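PDB 3MYR: hydrogenase (NiFe) small subunit HydA from Allochromatium vinosum, which probably oxidises hydrogen as part of a heterodimeric [NiFe] hydrogenase, carrying two [4Fe-4S] clusters and one [3Fe-4S] cluster for electron transfer. Local coordinates for residues Y94-A104 with M133-V141. Numbering follows the deposited sequence.
Sequences YSILMETVEHA and MDLVRDKPV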
ATOM      1  N   TYR A  94      -1.354  19.411  12.065  1.00 19.81           N
ATOM      2  CA  TYR A  94      -1.992  19.891  13.294  1.00 20.75           C
ATOM      3  C   TYR A  94      -2.952  21.037  13.005  1.00 21.82           C
ATOM      4  O   TYR A  94      -4.135  21.072  13.467  1.00 23.10           O
ATOM      5  CB  TYR A  94      -0.935  20.365  14.292  1.00 22.01           C
ATOM      6  CG  TYR A  94      -1.562  20.998  15.511  1.00 24.67           C
ATOM      7  CD1 TYR A  94      -2.241  20.183  16.425  1.00 25.71           C
ATOM      8  CD2 TYR A  94      -1.655  22.404  15.653  1.00 24.79           C
ATOM      9  CE1 TYR A  94      -2.885  20.709  17.540  1.00 26.42           C
ATOM     10  CE2 TYR A  94      -2.306  22.963  16.799  1.00 25.31           C
ATOM     11  CZ  TYR A  94      -2.906  22.085  17.740  1.00 29.70           C
ATOM     12  OH  TYR A  94      -3.612  22.509  18.874  1.00 28.35           O
ATOM     13  N   SER A  95      -2.479  21.949  12.162  1.00 21.96           N
ATOM     14  CA  SER A  95      -3.326  23.091  11.726  1.00 25.74           C
ATOM     15  C   SER A  95      -4.634  22.616  10.998  1.00 23.60           C
ATOM     16  O   SER A  95      -5.750  23.121  11.248  1.00 23.62           O
ATOM     17  CB  SER A  95      -2.481  23.932  10.779  1.00 25.92           C
ATOM     18  OG  SER A  95      -3.217  24.996  10.394  1.00 37.10           O
ATOM     19  N   ILE A  96      -4.497  21.610  10.142  1.00 22.57           N
ATOM     20  CA  ILE A  96      -5.625  21.092   9.360  1.00 22.19           C
ATOM     21  C   ILE A  96      -6.613  20.353  10.283  1.00 22.07           C
ATOM     22  O   ILE A  96      -7.825  20.520  10.204  1.00 22.69           O
ATOM     23  CB  ILE A  96      -5.134  20.156   8.223  1.00 22.50           C
ATOM     24  CG1 ILE A  96      -4.251  20.937   7.192  1.00 22.92           C
ATOM     25  CG2 ILE A  96      -6.365  19.459   7.551  1.00 20.14           C
ATOM     26  CD1 ILE A  96      -3.181  19.922   6.518  1.00 24.43           C
ATOM     27  N   LEU A  97      -6.078  19.541  11.194  1.00 21.78           N
ATOM     28  CA  LEU A  97      -6.897  18.861  12.181  1.00 20.54           C
ATOM     29  C   LEU A  97      -7.763  19.859  12.950  1.00 21.70           C
ATOM     30  O   LEU A  97      -9.024  19.710  12.980  1.00 23.23           O
ATOM     31  CB  LEU A  97      -6.020  18.054  13.152  1.00 19.63           C
ATOM     32  CG  LEU A  97      -6.780  17.460  14.366  1.00 22.87           C
ATOM     33  CD1 LEU A  97      -7.596  16.246  13.819  1.00 18.07           C
ATOM     34  CD2 LEU A  97      -5.772  16.899  15.385  1.00 19.38           C
ATOM     35  N   MET A  98      -7.129  20.882  13.534  1.00 20.80           N
ATOM     36  CA  MET A  98      -7.848  21.749  14.445  1.00 22.22           C
ATOM     37  C   MET A  98      -8.861  22.537  13.649  1.00 24.24           C
ATOM     38  O   MET A  98      -9.989  22.708  14.095  1.00 24.33           O
ATOM     39  CB  MET A  98      -6.909  22.697  15.263  1.00 21.89           C
ATOM     40  CG  MET A  98      -5.927  21.903  16.222  1.00 24.79           C
ATOM     41  SD  MET A  98      -6.718  20.540  17.108  1.00 27.41           S
ATOM     42  CE  MET A  98      -7.652  21.541  18.307  1.00 25.95           C
ATOM     43  N   GLU A  99      -8.496  22.979  12.440  1.00 24.77           N
ATOM     44  CA  GLU A  99      -9.439  23.793  11.659  1.00 26.19           C
ATOM     45  C   GLU A  99     -10.631  22.907  11.121  1.00 26.21           C
ATOM     46  O   GLU A  99     -11.760  23.353  11.116  1.00 25.54           O
ATOM     47  CB  GLU A  99      -8.678  24.512  10.546  1.00 27.56           C
ATOM     48  CG  GLU A  99      -9.446  24.667   9.241  1.00 40.67           C
ATOM     49  CD  GLU A  99      -8.553  25.046   8.019  1.00 51.74           C
ATOM     50  OE1 GLU A  99      -8.008  26.179   8.035  1.00 61.42           O
ATOM     51  OE2 GLU A  99      -8.398  24.229   7.061  1.00 44.78           O
ATOM     52  N   THR A 100     -10.400  21.639  10.767  1.00 23.21           N
ATOM     53  CA  THR A 100     -11.454  20.835  10.207  1.00 23.86           C
ATOM     54  C   THR A 100     -12.401  20.293  11.299  1.00 25.14           C
ATOM     55  O   THR A 100     -13.620  20.228  11.094  1.00 26.21           O
ATOM     56  CB  THR A 100     -10.839  19.663   9.457  1.00 23.77           C
ATOM     57  OG1 THR A 100      -9.886  20.191   8.531  1.00 25.38           O
ATOM     58  CG2 THR A 100     -11.866  18.898   8.696  1.00 27.66           C
ATOM     59  N   VAL A 101     -11.882  19.963  12.480  1.00 23.65           N
ATOM     60  CA  VAL A 101     -12.769  19.431  13.527  1.00 22.50           C
ATOM     61  C   VAL A 101     -13.567  20.568  14.194  1.00 24.27           C
ATOM     62  O   VAL A 101     -14.554  20.294  14.837  1.00 23.64           O
ATOM     63  CB  VAL A 101     -12.064  18.573  14.617  1.00 20.93           C
ATOM     64  CG1 VAL A 101     -11.231  17.450  13.978  1.00 21.42           C
ATOM     65  CG2 VAL A 101     -11.183  19.452  15.521  1.00 21.66           C
ATOM     66  N   GLU A 102     -13.156  21.819  14.060  1.00 25.58           N
ATOM     67  CA  GLU A 102     -13.802  22.896  14.841  1.00 27.66           C
ATOM     68  C   GLU A 102     -15.346  22.892  14.727  1.00 29.03           C
ATOM     69  O   GLU A 102     -16.029  22.948  15.713  1.00 25.76           O
ATOM     70  CB  GLU A 102     -13.295  24.291  14.469  1.00 30.71           C
ATOM     71  CG  GLU A 102     -13.842  25.319  15.500  1.00 37.39           C
ATOM     72  CD  GLU A 102     -13.340  26.713  15.269  1.00 52.80           C
ATOM     73  OE1 GLU A 102     -13.517  27.539  16.198  1.00 58.78           O
ATOM     74  OE2 GLU A 102     -12.787  27.000  14.170  1.00 55.27           O
ATOM     75  N   HIS A 103     -15.874  22.666  13.543  1.00 28.83           N
ATOM     76  CA  HIS A 103     -17.335  22.639  13.369  1.00 29.07           C
ATOM     77  C   HIS A 103     -17.908  21.294  12.988  1.00 28.67           C
ATOM     78  O   HIS A 103     -19.017  21.249  12.460  1.00 27.56           O
ATOM     79  CB  HIS A 103     -17.701  23.699  12.308  1.00 29.28           C
ATOM     80  CG  HIS A 103     -17.349  25.101  12.743  1.00 33.79           C
ATOM     81  ND1 HIS A 103     -17.897  25.684  13.881  1.00 39.96           N
ATOM     82  CD2 HIS A 103     -16.422  25.978  12.276  1.00 33.79           C
ATOM     83  CE1 HIS A 103     -17.358  26.882  14.062  1.00 39.98           C
ATOM     84  NE2 HIS A 103     -16.483  27.096  13.085  1.00 41.62           N
ATOM     85  N   ALA A 104     -17.166  20.199  13.239  1.00 26.56           N
ATOM     86  CA  ALA A 104     -17.715  18.843  13.003  1.00 26.48           C
ATOM     87  C   ALA A 104     -18.834  18.510  13.996  1.00 25.71           C
ATOM     88  O   ALA A 104     -18.762  18.965  15.134  1.00 23.04           O
ATOM     89  CB  ALA A 104     -16.590  17.768  13.104  1.00 24.20           C
ATOM     90  N   MET A 133      -7.644  12.237  20.419  1.00 21.51           N
ATOM     91  CA  MET A 133      -8.270  12.569  21.714  1.00 23.75           C
ATOM     92  C   MET A 133      -7.360  13.446  22.595  1.00 22.62           C
ATOM     93  O   MET A 133      -7.825  14.288  23.348  1.00 23.64           O
ATOM     94  CB  MET A 133      -8.663  11.275  22.447  1.00 23.60           C
ATOM     95  CG  MET A 133      -7.458  10.456  22.928  1.00 27.68           C
ATOM     96  SD  MET A 133      -7.840   8.779  23.578  1.00 32.23           S
ATOM     97  CE  MET A 133      -8.293   9.183  25.269  1.00 34.97           C
ATOM     98  N   ASP A 134      -6.046  13.289  22.471  1.00 20.80           N
ATOM     99  CA  ASP A 134      -5.125  14.205  23.157  1.00 21.38           C
ATOM    100  C   ASP A 134      -5.148  15.626  22.604  1.00 21.88           C
ATOM    101  O   ASP A 134      -4.970  16.591  23.332  1.00 24.10           O
ATOM    102  CB  ASP A 134      -3.676  13.671  23.139  1.00 22.47           C
ATOM    103  CG  ASP A 134      -3.474  12.483  24.126  1.00 22.99           C
ATOM    104  OD1 ASP A 134      -4.436  12.062  24.822  1.00 30.06           O
ATOM    105  OD2 ASP A 134      -2.385  11.921  24.118  1.00 31.45           O
ATOM    106  N   LEU A 135      -5.388  15.758  21.324  1.00 20.47           N
ATOM    107  CA  LEU A 135      -5.390  17.080  20.690  1.00 23.08           C
ATOM    108  C   LEU A 135      -6.749  17.744  20.553  1.00 24.04           C
ATOM    109  O   LEU A 135      -6.845  18.991  20.406  1.00 25.21           O
ATOM    110  CB  LEU A 135      -4.833  16.947  19.302  1.00 21.23           C
ATOM    111  CG  LEU A 135      -3.313  16.928  19.066  1.00 26.23           C
ATOM    112  CD1 LEU A 135      -2.261  17.439  20.054  1.00 22.46           C
ATOM    113  CD2 LEU A 135      -2.803  16.079  17.897  1.00 22.83           C
ATOM    114  N   VAL A 136      -7.796  16.929  20.549  1.00 23.71           N
ATOM    115  CA  VAL A 136      -9.099  17.426  20.244  1.00 23.40           C
ATOM    116  C   VAL A 136      -9.959  17.082  21.434  1.00 25.32           C
ATOM    117  O   VAL A 136     -10.369  15.903  21.629  1.00 23.71           O
ATOM    118  CB  VAL A 136      -9.702  16.728  19.001  1.00 24.20           C
ATOM    119  CG1 VAL A 136     -11.169  17.272  18.791  1.00 21.78           C
ATOM    120  CG2 VAL A 136      -8.829  17.012  17.768  1.00 21.65           C
ATOM    121  N   ARG A 137     -10.289  18.103  22.216  1.00 24.85           N
ATOM    122  CA  ARG A 137     -11.019  17.890  23.465  1.00 28.49           C
ATOM    123  C   ARG A 137     -12.431  18.447  23.451  1.00 32.75           C
ATOM    124  O   ARG A 137     -13.238  18.153  24.350  1.00 34.14           O
ATOM    125  CB  ARG A 137     -10.259  18.464  24.661  1.00 27.92           C
ATOM    126  CG  ARG A 137      -8.999  17.590  25.031  1.00 29.25           C
ATOM    127  CD  ARG A 137      -8.151  18.253  26.095  1.00 29.72           C
ATOM    128  NE  ARG A 137      -8.931  18.479  27.312  1.00 26.95           N
ATOM    129  CZ  ARG A 137      -9.445  17.529  28.090  1.00 24.09           C
ATOM    130  NH1 ARG A 137      -9.198  16.228  27.841  1.00 21.07           N
ATOM    131  NH2 ARG A 137     -10.139  17.909  29.175  1.00 23.76           N
ATOM    132  N   ASP A 138     -12.786  19.290  22.508  1.00 32.45           N
ATOM    133  CA  ASP A 138     -14.089  19.815  22.814  1.00 39.48           C
ATOM    134  C   ASP A 138     -15.190  19.279  21.904  1.00 37.33           C
ATOM    135  O   ASP A 138     -16.153  19.925  21.657  1.00 36.46           O
ATOM    136  CB  ASP A 138     -14.038  21.335  23.177  1.00 41.28           C
ATOM    137  CG  ASP A 138     -13.164  21.600  24.511  1.00 51.15           C
ATOM    138  OD1 ASP A 138     -13.612  21.240  25.674  1.00 49.97           O
ATOM    139  OD2 ASP A 138     -11.992  22.117  24.364  1.00 55.10           O
ATOM    140  N   LYS A 139     -14.995  18.024  21.465  1.00 36.03           N
ATOM    141  CA  LYS A 139     -15.719  17.369  20.411  1.00 32.28           C
ATOM    142  C   LYS A 139     -15.962  15.919  20.792  1.00 31.25           C
ATOM    143  O   LYS A 139     -15.120  15.310  21.380  1.00 28.94           O
ATOM    144  CB  LYS A 139     -14.824  17.321  19.210  1.00 32.48           C
ATOM    145  CG  LYS A 139     -15.471  17.690  18.011  1.00 37.74           C
ATOM    146  CD  LYS A 139     -15.608  19.245  17.944  1.00 38.51           C
ATOM    147  CE  LYS A 139     -16.934  19.464  17.390  1.00 36.35           C
ATOM    148  NZ  LYS A 139     -17.189  20.852  16.990  1.00 38.68           N
ATOM    149  N   PRO A 140     -17.094  15.330  20.363  1.00 28.84           N
ATOM    150  CA  PRO A 140     -17.215  13.911  20.594  1.00 27.35           C
ATOM    151  C   PRO A 140     -16.205  13.175  19.685  1.00 25.10           C
ATOM    152  O   PRO A 140     -16.165  13.437  18.448  1.00 23.35           O
ATOM    153  CB  PRO A 140     -18.650  13.585  20.101  1.00 28.72           C
ATOM    154  CG  PRO A 140     -19.393  14.926  20.159  1.00 27.09           C
ATOM    155  CD  PRO A 140     -18.284  15.917  19.749  1.00 27.81           C
ATOM    156  N   VAL A 141     -15.424  12.271  20.275  1.00 22.11           N
ATOM    157  CA  VAL A 141     -14.429  11.505  19.519  1.00 23.14           C
ATOM    158  C   VAL A 141     -14.730  10.022  19.724  1.00 22.41           C
ATOM    159  O   VAL A 141     -14.827   9.529  20.841  1.00 24.29           O
ATOM    160  CB  VAL A 141     -12.928  11.854  19.919  1.00 21.37           C
ATOM    161  CG1 VAL A 141     -11.908  10.818  19.215  1.00 20.10           C
ATOM    162  CG2 VAL A 141     -12.543  13.299  19.472  1.00 23.83           C
TER
HETATM  163  O   HOH W   1      -4.771  20.781  20.588  1.00 16.68           O
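Val136, the first residue to leave helical geometry at the end of helix 132-135, sets its two methyls against one side of helix 93-101. Val136 CG2 lies 3.9 Å from Leu97 CD2 and also meets Met98 SD, while its CG1 packs at 3.9 Å against CG2 of Val101, one turn further on. Leu97 CG is anti to its backbone N (chi1 171°), which turns CD2 toward Val136 CG2 and the side chain of Leu135, whose CD2 is 4.0 Å away; the two leucines cross at nearly a right angle. Leu135 continues the apolar patch to Tyr94, where its CG approaches CE1 at the ring edge, near the ring plane, at 4.1 Å. One face of that ring carries Met98 CG from the next turn. Bends at chi2 and chi3 (-43° and -74°) turn the methionine tip to the carbonyl of Leu135, with Met98 CE 3.4 Å from Leu135 O. The same Leu135 oxygen accepts a 2.7 Å hydrogen bond from a water lying in the plane of the Tyr94 ring and hydrogen-bonded to OH, so a single water links the phenol to the helix end opposite.

At the other end, Lys139 reaches across to the type I turn Val101-Ala104. Lys139 NZ donates to Glu102 O at 2.7 Å, from above the carbonyl plane, and more weakly to Val101 O, so the ammonium group meets backbone carbonyls of the turn, whose dipoles would probably favour its positive charge. Val107 of strand 106-110 touches both Val101 and Lys139. The contact thus joins consecutive crossover connections, leading into the parallel neighbours 106-110 and 141-144, in the flavodoxin-like alpha/beta domain that holds the proximal [4Fe-4S] cluster.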